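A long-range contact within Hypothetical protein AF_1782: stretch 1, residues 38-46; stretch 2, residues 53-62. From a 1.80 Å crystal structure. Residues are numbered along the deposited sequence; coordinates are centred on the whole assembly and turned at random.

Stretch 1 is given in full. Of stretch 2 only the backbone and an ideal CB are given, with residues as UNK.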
# COMPACT_ATOMS: atom_id res chain seq x y z
N TYR A 38 -7.79 -3.88 7.26
CA TYR A 38 -7.80 -3.67 5.71
C TYR A 38 -8.13 -4.91 4.99
O TYR A 38 -8.86 -4.85 3.83
CB TYR A 38 -6.40 -3.21 5.25
CG TYR A 38 -6.06 -1.79 5.58
CD1 TYR A 38 -6.60 -0.75 4.90
CD2 TYR A 38 -5.11 -1.47 6.61
CE1 TYR A 38 -6.29 0.54 5.11
CE2 TYR A 38 -4.76 -0.11 6.85
CZ TYR A 38 -5.35 0.89 6.13
OH TYR A 38 -5.09 2.27 6.30
N ILE A 39 -7.75 -6.08 5.46
CA ILE A 39 -8.32 -7.38 4.87
C ILE A 39 -9.85 -7.38 4.81
O ILE A 39 -10.45 -7.60 3.68
CB ILE A 39 -7.85 -8.73 5.50
CG1 ILE A 39 -6.40 -9.03 5.13
CG2 ILE A 39 -8.75 -9.97 5.03
CD1 ILE A 39 -5.68 -9.86 6.33
N SER A 40 -10.50 -7.10 5.96
CA SER A 40 -12.00 -6.99 6.00
C SER A 40 -12.52 -5.99 4.94
O SER A 40 -13.47 -6.31 4.12
CB SER A 40 -12.51 -6.56 7.38
OG SER A 40 -13.94 -6.58 7.41
N ASP A 41 -11.92 -4.78 4.95
CA ASP A 41 -12.29 -3.71 4.03
C ASP A 41 -12.04 -4.15 2.58
O ASP A 41 -12.99 -4.01 1.67
CB ASP A 41 -11.46 -2.46 4.36
CG ASP A 41 -12.10 -1.55 5.39
OD1 ASP A 41 -13.07 -1.90 6.10
OD2 ASP A 41 -11.62 -0.40 5.41
N SER A 42 -10.83 -4.69 2.26
CA SER A 42 -10.66 -5.17 0.81
C SER A 42 -11.76 -6.14 0.37
O SER A 42 -12.35 -6.00 -0.82
CB SER A 42 -9.27 -5.81 0.73
OG SER A 42 -8.98 -6.41 -0.52
N ARG A 43 -12.02 -7.15 1.23
CA ARG A 43 -13.11 -8.19 1.02
C ARG A 43 -14.44 -7.50 0.73
O ARG A 43 -15.12 -7.84 -0.29
CB ARG A 43 -13.24 -9.14 2.24
CG ARG A 43 -12.20 -10.28 2.17
CD ARG A 43 -12.63 -11.58 2.93
NE ARG A 43 -12.85 -11.27 4.35
CZ ARG A 43 -12.09 -11.67 5.37
NH1 ARG A 43 -11.03 -12.48 5.19
NH2 ARG A 43 -12.41 -11.24 6.60
N TYR A 44 -14.77 -6.52 1.57
CA TYR A 44 -16.07 -5.80 1.47
C TYR A 44 -16.19 -5.02 0.17
O TYR A 44 -17.23 -5.18 -0.55
CB TYR A 44 -16.27 -4.85 2.62
CG TYR A 44 -17.51 -3.95 2.49
CD1 TYR A 44 -18.85 -4.50 2.50
CD2 TYR A 44 -17.37 -2.59 2.37
CE1 TYR A 44 -19.98 -3.63 2.42
CE2 TYR A 44 -18.49 -1.71 2.27
CZ TYR A 44 -19.78 -2.30 2.24
OH TYR A 44 -20.80 -1.44 2.21
N PHE A 45 -15.20 -4.17 -0.13
CA PHE A 45 -15.20 -3.49 -1.43
C PHE A 45 -15.11 -4.40 -2.64
O PHE A 45 -15.75 -4.09 -3.70
CB PHE A 45 -14.10 -2.40 -1.48
CG PHE A 45 -14.27 -1.30 -0.41
CD1 PHE A 45 -15.43 -0.53 -0.36
CD2 PHE A 45 -13.27 -1.08 0.55
CE1 PHE A 45 -15.66 0.43 0.61
CE2 PHE A 45 -13.49 -0.09 1.54
CZ PHE A 45 -14.65 0.66 1.59
N LEU A 46 -14.35 -5.49 -2.54
CA LEU A 46 -14.26 -6.41 -3.66
C LEU A 46 -15.66 -6.95 -3.96
O LEU A 46 -16.09 -6.92 -5.11
CB LEU A 46 -13.30 -7.55 -3.38
CG LEU A 46 -13.20 -8.52 -4.59
CD1 LEU A 46 -12.61 -7.88 -5.95
CD2 LEU A 46 -12.43 -9.76 -4.19
N UNK A 53 -10.89 0.74 -4.52
CA UNK A 53 -10.74 0.72 -2.99
C UNK A 53 -10.43 -0.70 -2.59
O UNK A 53 -9.62 -0.94 -1.63
CB UNK A 53 -12.00 1.20 -2.27
N UNK A 54 -10.98 -1.69 -3.27
CA UNK A 54 -10.64 -3.06 -2.90
C UNK A 54 -9.15 -3.31 -3.04
O UNK A 54 -8.56 -3.91 -2.15
CB UNK A 54 -11.42 -4.06 -3.76
N UNK A 55 -8.56 -2.94 -4.18
CA UNK A 55 -7.14 -3.12 -4.37
C UNK A 55 -6.32 -2.27 -3.39
O UNK A 55 -5.32 -2.77 -2.74
CB UNK A 55 -6.76 -2.78 -5.81
N UNK A 56 -6.72 -1.01 -3.22
CA UNK A 56 -6.05 -0.08 -2.33
C UNK A 56 -5.97 -0.74 -0.94
O UNK A 56 -4.86 -0.70 -0.26
CB UNK A 56 -6.78 1.26 -2.28
N UNK A 57 -7.06 -1.33 -0.46
CA UNK A 57 -7.01 -1.95 0.97
C UNK A 57 -6.11 -3.17 1.03
O UNK A 57 -5.32 -3.33 2.12
CB UNK A 57 -8.40 -2.37 1.44
N UNK A 58 -6.05 -4.05 0.02
CA UNK A 58 -5.17 -5.23 -0.01
C UNK A 58 -3.65 -4.83 0.07
O UNK A 58 -2.85 -5.42 0.90
CB UNK A 58 -5.44 -6.03 -1.29
N UNK A 59 -3.31 -3.72 -0.60
CA UNK A 59 -1.92 -3.24 -0.66
C UNK A 59 -1.65 -2.71 0.74
O UNK A 59 -0.57 -3.07 1.28
CB UNK A 59 -1.70 -2.18 -1.74
N UNK A 60 -2.54 -1.87 1.29
CA UNK A 60 -2.29 -1.41 2.73
C UNK A 60 -2.16 -2.60 3.63
O UNK A 60 -1.26 -2.56 4.58
CB UNK A 60 -3.42 -0.52 3.25
N UNK A 61 -3.06 -3.60 3.52
CA UNK A 61 -2.91 -4.81 4.40
C UNK A 61 -1.50 -5.46 4.30
O UNK A 61 -0.79 -5.69 5.36
CB UNK A 61 -3.97 -5.85 4.03
N UNK A 62 -1.05 -5.66 3.06
CA UNK A 62 0.30 -6.18 2.83
C UNK A 62 1.45 -5.30 3.35
O UNK A 62 2.46 -5.84 3.88
CB UNK A 62 0.49 -6.40 1.33

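Two helices pack nearly antiparallel here, at 161° between their directions, and their axes come within 7.7 Å. That is close for a helix pair, so at the closest positions the backbone of stretch 1 limits the size of the side chain.

Position 53 has helical backbone angles and a CA-to-CB bond directed toward stretch 1. Its ideal CB lies 3.8 Å from Phe 45 CD2, over the ring. A methylene there suits the ring face, and beyond it an aliphatic, aromatic or long polar chain could follow. The residue is Arg 53. Its CB sits 4.1 Å from the centroid of the Phe 45 ring, a CH-pi contact over the face, while the end of the chain leads away from stretch 1.

Position 54 points sideways, and here the two backbones come nearest: the CA of position 54 is 4.3 Å from Ser 42 CA. The ideal CB is 3.5 Å from Leu 46 N and 3.6 Å from Ser 42 O, so it already touches backbone. Glycine, alanine or perhaps serine would suit such a place. Ala 54 fills it, its CB 3.9 Å from both Phe 45 CB and Leu 46 CB. The close approach also brings the backbone into play: Ser 42 OG donates a hydrogen bond to Ala 54 O at 3.0 Å. Ala 54 O receives only a weak helix bond from the backbone N of position 58, at 3.3 Å.

Positions 55 and 56 find nothing of stretch 1 within 5.5 Å of their ideal CB atoms, so this contact leaves their choice open. They are Phe 55, pointing away, and Glu 56, whose OE1 forms a salt bridge with Arg 53 NE at 3.0 Å, by charge alone.

Position 57 points toward stretch 1, its ideal CB 3.5 Å from both Ser 42 N and Tyr 38 O. A small side chain would suit it: alanine, serine, cysteine. Cys 57 is the knob in a hole made by Tyr 38, Asp 41, Ser 42 and Phe 45. With chi1 in m, its SG comes 3.7 Å from Asp 41 CB and 4.1 Å from Phe 45 CD2, meeting that ring at its edge.

Position 58 points sideways, its ideal CB 3.6 Å from Ser 42 OG; small or branched aliphatic residues would do. It is Val 58, whose CB lies 3.5 Å from Ser 42 OG.

Position 59 points away, beyond reach of stretch 1, which sets no demand on it; any helix-compatible residue would do, and it is Val 59.

Position 60 points toward stretch 1, its ideal CB 3.6 Å from Tyr 38 CE1. The ring would welcome an aliphatic or aromatic chain. Trp 60 sets its CB over the Tyr 38 face, 3.5 Å from the centroid; the end of its chain leads away, and its five-membered ring lies near parallel to the tyrosine, but slid so far that they barely overlap.

Position 61 points sideways, with an ideal CB 3.8 Å from Tyr 38 CB and 4.1 Å from Ile 39 N, favouring a small residue. Ala 61 packs its CB 3.7 Å from Tyr 38 CB and 4.1 Å from Ile 39 CG1.

Position 62, out of reach, is equally free as far as stretch 1 goes, and is Trp 62.

Stretch 2 53-62: RAFECVVWAW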
# COMPACT_ATOMS: atom_id res chain seq x y z
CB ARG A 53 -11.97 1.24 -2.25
CG ARG A 53 -12.40 2.68 -2.54
CD ARG A 53 -11.50 3.75 -1.96
NE ARG A 53 -10.50 4.20 -2.94
CZ ARG A 53 -9.82 5.34 -2.89
NH1 ARG A 53 -8.94 5.61 -3.84
NH2 ARG A 53 -10.02 6.21 -1.90
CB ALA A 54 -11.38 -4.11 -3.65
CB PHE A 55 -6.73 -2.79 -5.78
CG PHE A 55 -5.29 -3.04 -6.11
CD1 PHE A 55 -4.73 -4.31 -6.14
CD2 PHE A 55 -4.51 -1.90 -6.47
CE1 PHE A 55 -3.40 -4.48 -6.54
CE2 PHE A 55 -3.15 -2.10 -6.96
CZ PHE A 55 -2.63 -3.40 -6.95
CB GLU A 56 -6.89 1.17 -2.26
CG GLU A 56 -6.18 2.34 -1.54
CD GLU A 56 -7.05 3.57 -1.32
OE1 GLU A 56 -8.26 3.50 -1.14
OE2 GLU A 56 -6.49 4.64 -1.32
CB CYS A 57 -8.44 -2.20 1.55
SG CYS A 57 -9.40 -0.77 1.79
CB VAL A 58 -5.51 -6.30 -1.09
CG1 VAL A 58 -4.83 -5.99 -2.41
CG2 VAL A 58 -5.03 -7.71 -0.56
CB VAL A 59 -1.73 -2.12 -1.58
CG1 VAL A 59 -0.35 -1.68 -1.63
CG2 VAL A 59 -2.01 -2.69 -3.06
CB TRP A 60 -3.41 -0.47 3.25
CG TRP A 60 -3.17 0.98 2.86
CD1 TRP A 60 -3.71 1.65 1.77
CD2 TRP A 60 -2.28 1.89 3.47
NE1 TRP A 60 -3.33 2.93 1.72
CE2 TRP A 60 -2.39 3.12 2.76
CE3 TRP A 60 -1.37 1.80 4.57
CZ2 TRP A 60 -1.63 4.23 3.04
CZ3 TRP A 60 -0.66 2.93 4.90
CH2 TRP A 60 -0.77 4.14 4.16
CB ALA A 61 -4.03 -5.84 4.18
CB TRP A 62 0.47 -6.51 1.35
CG TRP A 62 -0.01 -7.87 1.04
CD1 TRP A 62 -1.15 -8.23 0.29
CD2 TRP A 62 0.62 -9.12 1.40
NE1 TRP A 62 -1.24 -9.57 0.22
CE2 TRP A 62 -0.16 -10.16 0.85
CE3 TRP A 62 1.80 -9.45 2.13
CZ2 TRP A 62 0.15 -11.52 1.03
CZ3 TRP A 62 2.11 -10.78 2.28
CH2 TRP A 62 1.29 -11.80 1.76
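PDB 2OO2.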